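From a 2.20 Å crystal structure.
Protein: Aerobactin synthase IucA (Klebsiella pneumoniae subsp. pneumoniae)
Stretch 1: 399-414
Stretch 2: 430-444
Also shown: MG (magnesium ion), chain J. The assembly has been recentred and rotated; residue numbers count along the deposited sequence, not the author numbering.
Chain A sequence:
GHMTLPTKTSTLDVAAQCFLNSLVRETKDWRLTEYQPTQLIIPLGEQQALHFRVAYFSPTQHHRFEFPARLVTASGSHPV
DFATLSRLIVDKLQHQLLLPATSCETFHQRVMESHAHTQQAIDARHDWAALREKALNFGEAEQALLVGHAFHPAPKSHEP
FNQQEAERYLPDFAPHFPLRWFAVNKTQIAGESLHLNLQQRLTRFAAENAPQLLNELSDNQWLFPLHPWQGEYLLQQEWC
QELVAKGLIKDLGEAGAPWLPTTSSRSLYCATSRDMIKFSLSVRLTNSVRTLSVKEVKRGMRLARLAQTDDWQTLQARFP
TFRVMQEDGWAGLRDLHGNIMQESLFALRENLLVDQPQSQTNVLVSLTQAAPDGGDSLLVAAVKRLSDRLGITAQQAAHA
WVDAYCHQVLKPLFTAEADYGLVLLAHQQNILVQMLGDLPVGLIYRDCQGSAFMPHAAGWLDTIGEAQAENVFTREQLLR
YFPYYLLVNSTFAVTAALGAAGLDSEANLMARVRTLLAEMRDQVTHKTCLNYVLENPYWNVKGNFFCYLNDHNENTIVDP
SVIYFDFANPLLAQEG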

ATOM      1  N   HIS A 399     -16.560  26.925 -10.608  1.00 13.84           N
ATOM      2  CA  HIS A 399     -18.008  26.919 -10.441  1.00 14.31           C
ATOM      3  C   HIS A 399     -18.500  25.553  -9.973  1.00 23.70           C
ATOM      4  O   HIS A 399     -19.313  25.459  -9.052  1.00 24.68           O
ATOM      5  CB  HIS A 399     -18.695  27.297 -11.750  1.00 14.50           C
ATOM      6  CG  HIS A 399     -18.476  28.720 -12.158  1.00 18.79           C
ATOM      7  ND1 HIS A 399     -18.750  29.179 -13.429  1.00 20.53           N
ATOM      8  CD2 HIS A 399     -18.019  29.789 -11.463  1.00 21.42           C
ATOM      9  CE1 HIS A 399     -18.466  30.467 -13.501  1.00 20.90           C
ATOM     10  NE2 HIS A 399     -18.021  30.862 -12.321  1.00 21.61           N
ATOM     11  N   ALA A 400     -18.002  24.501 -10.615  1.00 13.38           N
ATOM     12  CA  ALA A 400     -18.355  23.135 -10.250  1.00 13.07           C
ATOM     13  C   ALA A 400     -17.994  22.833  -8.798  1.00 13.18           C
ATOM     14  O   ALA A 400     -18.764  22.197  -8.080  1.00 16.31           O
ATOM     15  CB  ALA A 400     -17.664  22.155 -11.177  1.00 12.75           C
ATOM     16  N   TRP A 401     -16.819  23.285  -8.372  1.00 13.89           N
ATOM     17  CA  TRP A 401     -16.366  23.052  -7.007  1.00 12.94           C
ATOM     18  C   TRP A 401     -17.256  23.804  -6.017  1.00 13.77           C
ATOM     19  O   TRP A 401     -17.651  23.257  -4.987  1.00 14.67           O
ATOM     20  CB  TRP A 401     -14.901  23.471  -6.845  1.00 12.95           C
ATOM     21  CG  TRP A 401     -14.233  22.882  -5.632  1.00 12.84           C
ATOM     22  CD1 TRP A 401     -13.372  21.822  -5.603  1.00 12.00           C
ATOM     23  CD2 TRP A 401     -14.379  23.317  -4.274  1.00 13.05           C
ATOM     24  NE1 TRP A 401     -12.973  21.573  -4.311  1.00 18.18           N
ATOM     25  CE2 TRP A 401     -13.577  22.477  -3.477  1.00 14.46           C
ATOM     26  CE3 TRP A 401     -15.107  24.337  -3.656  1.00 15.04           C
ATOM     27  CZ2 TRP A 401     -13.486  22.623  -2.094  1.00 12.81           C
ATOM     28  CZ3 TRP A 401     -15.015  24.480  -2.284  1.00 13.41           C
ATOM     29  CH2 TRP A 401     -14.211  23.629  -1.519  1.00 12.73           C
ATOM     30  N   VAL A 402     -17.578  25.055  -6.338  1.00 14.06           N
ATOM     31  CA  VAL A 402     -18.422  25.878  -5.473  1.00 14.08           C
ATOM     32  C   VAL A 402     -19.854  25.354  -5.395  1.00 16.57           C
ATOM     33  O   VAL A 402     -20.467  25.369  -4.327  1.00 20.34           O
ATOM     34  CB  VAL A 402     -18.455  27.346  -5.951  1.00 15.99           C
ATOM     35  CG1 VAL A 402     -19.531  28.138  -5.206  1.00 17.63           C
ATOM     36  CG2 VAL A 402     -17.094  27.995  -5.758  1.00 16.63           C
ATOM     37  N   ASP A 403     -20.398  24.918  -6.525  1.00 13.98           N
ATOM     38  CA  ASP A 403     -21.749  24.365  -6.546  1.00 14.66           C
ATOM     39  C   ASP A 403     -21.843  23.095  -5.709  1.00 14.69           C
ATOM     40  O   ASP A 403     -22.797  22.909  -4.955  1.00 17.82           O
ATOM     41  CB  ASP A 403     -22.186  24.072  -7.979  1.00 18.95           C
ATOM     42  CG  ASP A 403     -22.305  25.326  -8.820  1.00 25.96           C
ATOM     43  OD1 ASP A 403     -22.345  26.434  -8.241  1.00 31.22           O
ATOM     44  OD2 ASP A 403     -22.366  25.203 -10.061  1.00 26.92           O
ATOM     45  N   ALA A 404     -20.850  22.223  -5.849  1.00 14.03           N
ATOM     46  CA  ALA A 404     -20.812  20.978  -5.093  1.00 13.98           C
ATOM     47  C   ALA A 404     -20.610  21.241  -3.606  1.00 16.39           C
ATOM     48  O   ALA A 404     -21.084  20.480  -2.764  1.00 21.60           O
ATOM     49  CB  ALA A 404     -19.716  20.078  -5.620  1.00 13.87           C
ATOM     50  N   TYR A 405     -19.894  22.316  -3.290  1.00 13.43           N
ATOM     51  CA  TYR A 405     -19.678  22.714  -1.904  1.00 13.48           C
ATOM     52  C   TYR A 405     -21.003  23.085  -1.250  1.00 16.77           C
ATOM     53  O   TYR A 405     -21.263  22.730  -0.102  1.00 21.10           O
ATOM     54  CB  TYR A 405     -18.697  23.886  -1.831  1.00 13.49           C
ATOM     55  CG  TYR A 405     -18.626  24.557  -0.473  1.00 13.79           C
ATOM     56  CD1 TYR A 405     -17.772  24.086   0.515  1.00 14.02           C
ATOM     57  CD2 TYR A 405     -19.406  25.668  -0.187  1.00 15.53           C
ATOM     58  CE1 TYR A 405     -17.700  24.702   1.754  1.00 15.66           C
ATOM     59  CE2 TYR A 405     -19.344  26.289   1.048  1.00 19.06           C
ATOM     60  CZ  TYR A 405     -18.489  25.801   2.015  1.00 19.14           C
ATOM     61  OH  TYR A 405     -18.423  26.417   3.246  1.00 20.47           O
ATOM     62  N   CYS A 406     -21.844  23.796  -1.994  1.00 14.59           N
ATOM     63  CA  CYS A 406     -23.159  24.185  -1.502  1.00 17.07           C
ATOM     64  C   CYS A 406     -24.045  22.970  -1.245  1.00 17.13           C
ATOM     65  O   CYS A 406     -24.698  22.875  -0.206  1.00 18.69           O
ATOM     66  CB  CYS A 406     -23.842  25.123  -2.499  1.00 21.26           C
ATOM     67  SG  CYS A 406     -22.996  26.693  -2.735  1.00 23.56           S
ATOM     68  N   HIS A 407     -24.062  22.043  -2.197  1.00 15.33           N
ATOM     69  CA  HIS A 407     -24.912  20.860  -2.105  1.00 17.99           C
ATOM     70  C   HIS A 407     -24.443  19.874  -1.038  1.00 22.43           C
ATOM     71  O   HIS A 407     -25.263  19.245  -0.369  1.00 20.87           O
ATOM     72  CB  HIS A 407     -24.972  20.141  -3.454  1.00 18.04           C
ATOM     73  CG  HIS A 407     -25.801  20.845  -4.483  1.00 20.14           C
ATOM     74  ND1 HIS A 407     -25.274  21.315  -5.667  1.00 23.18           N
ATOM     75  CD2 HIS A 407     -27.122  21.145  -4.514  1.00 18.50           C
ATOM     76  CE1 HIS A 407     -26.233  21.878  -6.380  1.00 23.89           C
ATOM     77  NE2 HIS A 407     -27.364  21.789  -5.702  1.00 20.66           N
ATOM     78  N   GLN A 408     -23.129  19.736  -0.891  1.00 14.18           N
ATOM     79  CA  GLN A 408     -22.560  18.751   0.026  1.00 13.95           C
ATOM     80  C   GLN A 408     -22.354  19.279   1.442  1.00 18.92           C
ATOM     81  O   GLN A 408     -22.472  18.521   2.407  1.00 20.78           O
ATOM     82  CB  GLN A 408     -21.220  18.243  -0.511  1.00 13.32           C
ATOM     83  CG  GLN A 408     -21.320  17.463  -1.815  1.00 13.06           C
ATOM     84  CD  GLN A 408     -22.174  16.219  -1.686  1.00 24.97           C
ATOM     85  OE1 GLN A 408     -22.485  15.775  -0.579  1.00 21.06           O
ATOM     86  NE2 GLN A 408     -22.568  15.655  -2.819  1.00 13.14           N
ATOM     87  N   VAL A 409     -22.034  20.565   1.568  1.00 19.74           N
ATOM     88  CA  VAL A 409     -21.741  21.149   2.874  1.00 18.07           C
ATOM     89  C   VAL A 409     -22.908  21.969   3.418  1.00 21.39           C
ATOM     90  O   VAL A 409     -23.417  21.687   4.502  1.00 19.47           O
ATOM     91  CB  VAL A 409     -20.483  22.041   2.815  1.00 16.37           C
ATOM     92  CG1 VAL A 409     -20.176  22.642   4.184  1.00 14.65           C
ATOM     93  CG2 VAL A 409     -19.294  21.240   2.310  1.00 13.69           C
ATOM     94  N   LEU A 410     -23.325  22.986   2.674  1.00 15.55           N
ATOM     95  CA  LEU A 410     -24.328  23.918   3.174  1.00 16.82           C
ATOM     96  C   LEU A 410     -25.700  23.265   3.312  1.00 21.07           C
ATOM     97  O   LEU A 410     -26.421  23.531   4.274  1.00 29.94           O
ATOM     98  CB  LEU A 410     -24.423  25.141   2.259  1.00 16.44           C
ATOM     99  CG  LEU A 410     -23.149  25.978   2.109  1.00 16.11           C
ATOM    100  CD1 LEU A 410     -23.416  27.173   1.213  1.00 16.39           C
ATOM    101  CD2 LEU A 410     -22.618  26.433   3.464  1.00 16.56           C
ATOM    102  N   LYS A 411     -26.055  22.401   2.366  1.00 16.53           N
ATOM    103  CA  LYS A 411     -27.394  21.816   2.349  1.00 17.31           C
ATOM    104  C   LYS A 411     -27.702  21.005   3.614  1.00 23.46           C
ATOM    105  O   LYS A 411     -28.706  21.264   4.275  1.00 31.94           O
ATOM    106  CB  LYS A 411     -27.582  20.942   1.103  1.00 16.67           C
ATOM    107  CG  LYS A 411     -29.024  20.526   0.854  1.00 17.25           C
ATOM    108  CD  LYS A 411     -29.172  19.811  -0.474  1.00 32.92           C
ATOM    109  N   PRO A 412     -26.846  20.031   3.964  1.00 21.47           N
ATOM    110  CA  PRO A 412     -27.163  19.269   5.177  1.00 18.14           C
ATOM    111  C   PRO A 412     -27.189  20.115   6.450  1.00 20.20           C
ATOM    112  O   PRO A 412     -27.952  19.814   7.364  1.00 22.44           O
ATOM    113  CB  PRO A 412     -26.037  18.232   5.247  1.00 16.56           C
ATOM    114  CG  PRO A 412     -24.955  18.756   4.367  1.00 15.89           C
ATOM    115  CD  PRO A 412     -25.649  19.505   3.284  1.00 16.03           C
ATOM    116  N   LEU A 413     -26.369  21.160   6.503  1.00 20.79           N
ATOM    117  CA  LEU A 413     -26.242  21.966   7.713  1.00 19.67           C
ATOM    118  C   LEU A 413     -27.414  22.928   7.912  1.00 18.88           C
ATOM    119  O   LEU A 413     -27.906  23.088   9.031  1.00 19.57           O
ATOM    120  CB  LEU A 413     -24.928  22.747   7.683  1.00 20.25           C
ATOM    121  CG  LEU A 413     -23.659  21.899   7.810  1.00 16.86           C
ATOM    122  CD1 LEU A 413     -22.427  22.731   7.495  1.00 16.41           C
ATOM    123  CD2 LEU A 413     -23.543  21.282   9.196  1.00 17.17           C
ATOM    124  N   PHE A 414     -27.855  23.572   6.834  1.00 18.89           N
ATOM    125  CA  PHE A 414     -29.017  24.455   6.894  1.00 19.73           C
ATOM    126  C   PHE A 414     -30.305  23.662   7.095  1.00 20.34           C
ATOM    127  O   PHE A 414     -31.256  24.154   7.702  1.00 21.22           O
ATOM    128  CB  PHE A 414     -29.130  25.293   5.618  1.00 19.89           C
ATOM    129  CG  PHE A 414     -28.248  26.510   5.600  1.00 20.53           C
ATOM    130  CD1 PHE A 414     -28.567  27.627   6.354  1.00 20.17           C
ATOM    131  CD2 PHE A 414     -27.114  26.545   4.807  1.00 22.48           C
ATOM    132  CE1 PHE A 414     -27.760  28.750   6.328  1.00 23.23           C
ATOM    133  CE2 PHE A 414     -26.303  27.665   4.777  1.00 21.41           C
ATOM    134  CZ  PHE A 414     -26.626  28.767   5.538  1.00 21.39           C
TER
HETATM  135 MG    MG J 601     -13.334  23.196  15.900  1.00 19.03          MG
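Stretch 2 430-444: NILVQMLGDLPVGLI

Stretch 2 is a β-hairpin that packs against one side of the helix 399-414. Its strands are 431-435 and 440-444, joined by a turn in which Gly437 and Asp438 both have positive phi. The strands run antiparallel and pair through Leu432 and Ile444, whose N and O atoms bond in both directions at 3.0 Å.

Strand 440-444 lies closer to the helix. The axes approach to 6.9 Å, and the two run in nearly the same direction, crossing at -28°. Strand 431-435 stays 9.6 Å away and runs at 134° to the helix. The register follows the shared direction: Trp401 is level with Leu439, Ala404 with Pro440, Gln408 with Gly442 and Val409 with Leu443.

Trp401 has the largest covered area. Its chi1 is t, and the indole reaches the turn end of the hairpin. Pro440 CD lies over one ring face, 3.7 Å from the centroid of the five-membered ring, in a CH-pi contact. Met435 SD sits at the ring edge, 3.9 Å from Trp401 NE1. Asp438 O is also near the ring plane, 3.2 Å from Trp401 CD1. Pro440 also meets the helix at Ala404, whose CB is 3.9 Å from Pro440 CD.

Leu443 points toward the helix where a wider pi-type turn spans 406-410. Its CB is 3.3 Å from Gln408 O. Its CD1 lies 4.1 Å from Val409 CG1, and its CD2 lies 4.0 Å from both Pro412 CG and Leu413 CG. Ile431 adds a contact from the farther strand, with CG2 4.1 Å from Val409 CG1.

No direct hydrogen bond joins the stretches. One water bridges them, accepting from Gln408 NE2 and donating to Pro440 O, each at 2.9 Å from the water O.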

ATOM      1  N   ASN A 430     -14.099  23.281  11.376  1.00 15.04           N
ATOM      2  CA  ASN A 430     -14.989  22.180  11.741  1.00 15.19           C
ATOM      3  C   ASN A 430     -15.542  21.473  10.512  1.00 24.98           C
ATOM      4  O   ASN A 430     -16.205  20.445  10.628  1.00 23.82           O
ATOM      5  CB  ASN A 430     -16.147  22.686  12.598  1.00 15.92           C
ATOM      6  CG  ASN A 430     -15.700  23.149  13.964  1.00 23.18           C
ATOM      7  OD1 ASN A 430     -14.579  22.872  14.391  1.00 22.66           O
ATOM      8  ND2 ASN A 430     -16.580  23.850  14.666  1.00 21.06           N
ATOM      9  N   ILE A 431     -15.267  22.036   9.339  1.00 22.01           N
ATOM     10  CA  ILE A 431     -15.733  21.470   8.081  1.00 17.46           C
ATOM     11  C   ILE A 431     -14.656  20.631   7.403  1.00 15.66           C
ATOM     12  O   ILE A 431     -13.641  21.163   6.948  1.00 15.95           O
ATOM     13  CB  ILE A 431     -16.183  22.578   7.113  1.00 17.68           C
ATOM     14  CG1 ILE A 431     -17.460  23.236   7.629  1.00 19.48           C
ATOM     15  CG2 ILE A 431     -16.431  22.007   5.720  1.00 16.24           C
ATOM     16  CD1 ILE A 431     -17.783  24.566   6.971  1.00 22.36           C
ATOM     17  N   LEU A 432     -14.892  19.323   7.332  1.00 17.08           N
ATOM     18  CA  LEU A 432     -14.050  18.432   6.544  1.00 14.81           C
ATOM     19  C   LEU A 432     -14.746  18.162   5.215  1.00 15.80           C
ATOM     20  O   LEU A 432     -15.850  17.616   5.174  1.00 13.15           O
ATOM     21  CB  LEU A 432     -13.775  17.129   7.292  1.00 13.98           C
ATOM     22  CG  LEU A 432     -13.191  17.284   8.699  1.00 20.73           C
ATOM     23  CD1 LEU A 432     -13.096  15.937   9.404  1.00 13.51           C
ATOM     24  CD2 LEU A 432     -11.827  17.955   8.646  1.00 23.29           C
ATOM     25  N   VAL A 433     -14.097  18.569   4.130  1.00 16.92           N
ATOM     26  CA  VAL A 433     -14.659  18.406   2.795  1.00 14.24           C
ATOM     27  C   VAL A 433     -14.195  17.088   2.200  1.00 14.96           C
ATOM     28  O   VAL A 433     -13.039  16.945   1.804  1.00 15.05           O
ATOM     29  CB  VAL A 433     -14.260  19.571   1.864  1.00 12.15           C
ATOM     30  CG1 VAL A 433     -14.833  19.370   0.468  1.00 12.41           C
ATOM     31  CG2 VAL A 433     -14.744  20.889   2.441  1.00 12.46           C
ATOM     32  N   GLN A 434     -15.105  16.122   2.152  1.00 16.68           N
ATOM     33  CA  GLN A 434     -14.812  14.827   1.563  1.00 11.54           C
ATOM     34  C   GLN A 434     -14.791  14.957   0.051  1.00 22.68           C
ATOM     35  O   GLN A 434     -15.837  15.126  -0.575  1.00 18.32           O
ATOM     36  CB  GLN A 434     -15.849  13.793   1.994  1.00 11.78           C
ATOM     37  CG  GLN A 434     -15.533  12.369   1.551  1.00 11.56           C
ATOM     38  CD  GLN A 434     -16.687  11.412   1.786  1.00 12.54           C
ATOM     39  OE1 GLN A 434     -17.844  11.824   1.889  1.00 12.19           O
ATOM     40  NE2 GLN A 434     -16.375  10.126   1.875  1.00 12.02           N
ATOM     41  N   MET A 435     -13.599  14.886  -0.530  1.00 11.01           N
ATOM     42  CA  MET A 435     -13.444  15.011  -1.973  1.00 10.85           C
ATOM     43  C   MET A 435     -13.103  13.683  -2.631  1.00 13.24           C
ATOM     44  O   MET A 435     -12.577  12.773  -1.994  1.00 11.16           O
ATOM     45  CB  MET A 435     -12.357  16.030  -2.312  1.00 11.90           C
ATOM     46  CG  MET A 435     -12.756  17.474  -2.097  1.00 11.00           C
ATOM     47  SD  MET A 435     -11.390  18.580  -2.470  1.00 13.84           S
ATOM     48  CE  MET A 435     -10.433  18.434  -0.968  1.00 10.94           C
ATOM     49  N   LEU A 436     -13.415  13.594  -3.920  1.00 11.12           N
ATOM     50  CA  LEU A 436     -13.066  12.445  -4.743  1.00 12.54           C
ATOM     51  C   LEU A 436     -12.723  12.963  -6.131  1.00 15.47           C
ATOM     52  O   LEU A 436     -13.607  13.360  -6.889  1.00 21.31           O
ATOM     53  CB  LEU A 436     -14.216  11.431  -4.802  1.00 12.51           C
ATOM     54  CG  LEU A 436     -14.010  10.203  -5.698  1.00 14.14           C
ATOM     55  CD1 LEU A 436     -12.794   9.396  -5.274  1.00 15.33           C
ATOM     56  CD2 LEU A 436     -15.254   9.319  -5.699  1.00 16.36           C
ATOM     57  N   GLY A 437     -11.435  12.970  -6.455  1.00 13.30           N
ATOM     58  CA  GLY A 437     -10.966  13.578  -7.684  1.00 11.21           C
ATOM     59  C   GLY A 437     -11.095  15.089  -7.637  1.00 12.91           C
ATOM     60  O   GLY A 437     -11.468  15.716  -8.628  1.00 18.61           O
ATOM     61  N   ASP A 438     -10.795  15.662  -6.472  1.00 11.42           N
ATOM     62  CA  ASP A 438     -10.761  17.111  -6.270  1.00 12.04           C
ATOM     63  C   ASP A 438     -12.137  17.780  -6.354  1.00 13.57           C
ATOM     64  O   ASP A 438     -12.225  18.996  -6.528  1.00 15.70           O
ATOM     65  CB  ASP A 438      -9.809  17.757  -7.281  1.00 11.65           C
ATOM     66  CG  ASP A 438      -8.411  17.173  -7.214  1.00 11.51           C
ATOM     67  OD1 ASP A 438      -7.689  17.471  -6.238  1.00 13.40           O
ATOM     68  OD2 ASP A 438      -8.031  16.417  -8.134  1.00 12.28           O
ATOM     69  N   LEU A 439     -13.200  16.989  -6.208  1.00 11.36           N
ATOM     70  CA  LEU A 439     -14.566  17.512  -6.188  1.00 11.32           C
ATOM     71  C   LEU A 439     -15.246  17.133  -4.876  1.00 11.67           C
ATOM     72  O   LEU A 439     -15.168  15.981  -4.459  1.00 15.03           O
ATOM     73  CB  LEU A 439     -15.375  16.967  -7.371  1.00 13.62           C
ATOM     74  CG  LEU A 439     -16.811  17.487  -7.498  1.00 16.10           C
ATOM     75  CD1 LEU A 439     -16.821  18.914  -8.024  1.00 13.51           C
ATOM     76  CD2 LEU A 439     -17.641  16.576  -8.389  1.00 19.57           C
ATOM     77  N   PRO A 440     -15.919  18.094  -4.217  1.00 11.49           N
ATOM     78  CA  PRO A 440     -16.635  17.720  -2.991  1.00 14.63           C
ATOM     79  C   PRO A 440     -17.741  16.698  -3.253  1.00 18.89           C
ATOM     80  O   PRO A 440     -18.621  16.948  -4.079  1.00 23.71           O
ATOM     81  CB  PRO A 440     -17.228  19.048  -2.502  1.00 12.05           C
ATOM     82  CG  PRO A 440     -16.422  20.105  -3.165  1.00 12.00           C
ATOM     83  CD  PRO A 440     -16.019  19.539  -4.488  1.00 11.74           C
ATOM     84  N   VAL A 441     -17.688  15.564  -2.559  1.00 15.31           N
ATOM     85  CA  VAL A 441     -18.702  14.523  -2.704  1.00 14.74           C
ATOM     86  C   VAL A 441     -19.349  14.189  -1.363  1.00 12.73           C
ATOM     87  O   VAL A 441     -20.185  13.288  -1.276  1.00 13.52           O
ATOM     88  CB  VAL A 441     -18.105  13.233  -3.313  1.00 17.72           C
ATOM     89  CG1 VAL A 441     -17.600  13.498  -4.718  1.00 11.88           C
ATOM     90  CG2 VAL A 441     -16.983  12.695  -2.441  1.00 11.89           C
ATOM     91  N   GLY A 442     -18.964  14.914  -0.319  1.00 12.29           N
ATOM     92  CA  GLY A 442     -19.530  14.691   0.998  1.00 12.65           C
ATOM     93  C   GLY A 442     -18.981  15.623   2.060  1.00 19.11           C
ATOM     94  O   GLY A 442     -18.054  16.393   1.805  1.00 19.62           O
ATOM     95  N   LEU A 443     -19.563  15.543   3.255  1.00 16.75           N
ATOM     96  CA  LEU A 443     -19.175  16.388   4.379  1.00 15.97           C
ATOM     97  C   LEU A 443     -18.981  15.561   5.643  1.00 18.14           C
ATOM     98  O   LEU A 443     -19.742  14.631   5.913  1.00 18.64           O
ATOM     99  CB  LEU A 443     -20.231  17.473   4.627  1.00 15.25           C
ATOM    100  CG  LEU A 443     -20.123  18.260   5.942  1.00 17.99           C
ATOM    101  CD1 LEU A 443     -18.874  19.130   5.952  1.00 20.42           C
ATOM    102  CD2 LEU A 443     -21.365  19.104   6.191  1.00 15.95           C
ATOM    103  N   ILE A 444     -17.955  15.909   6.413  1.00 18.62           N
ATOM    104  CA  ILE A 444     -17.790  15.370   7.755  1.00 17.85           C
ATOM    105  C   ILE A 444     -17.589  16.524   8.740  1.00 18.38           C
ATOM    106  O   ILE A 444     -16.608  17.265   8.655  1.00 15.55           O
ATOM    107  CB  ILE A 444     -16.607  14.384   7.841  1.00 17.59           C
ATOM    108  CG1 ILE A 444     -16.784  13.252   6.824  1.00 18.35           C
ATOM    109  CG2 ILE A 444     -16.498  13.817   9.253  1.00 17.52           C
ATOM    110  CD1 ILE A 444     -15.611  12.294   6.749  1.00 18.66           C
TER
HETATM  111  O   HOH W   1     -21.264  16.782  -5.194  1.00 15.76           O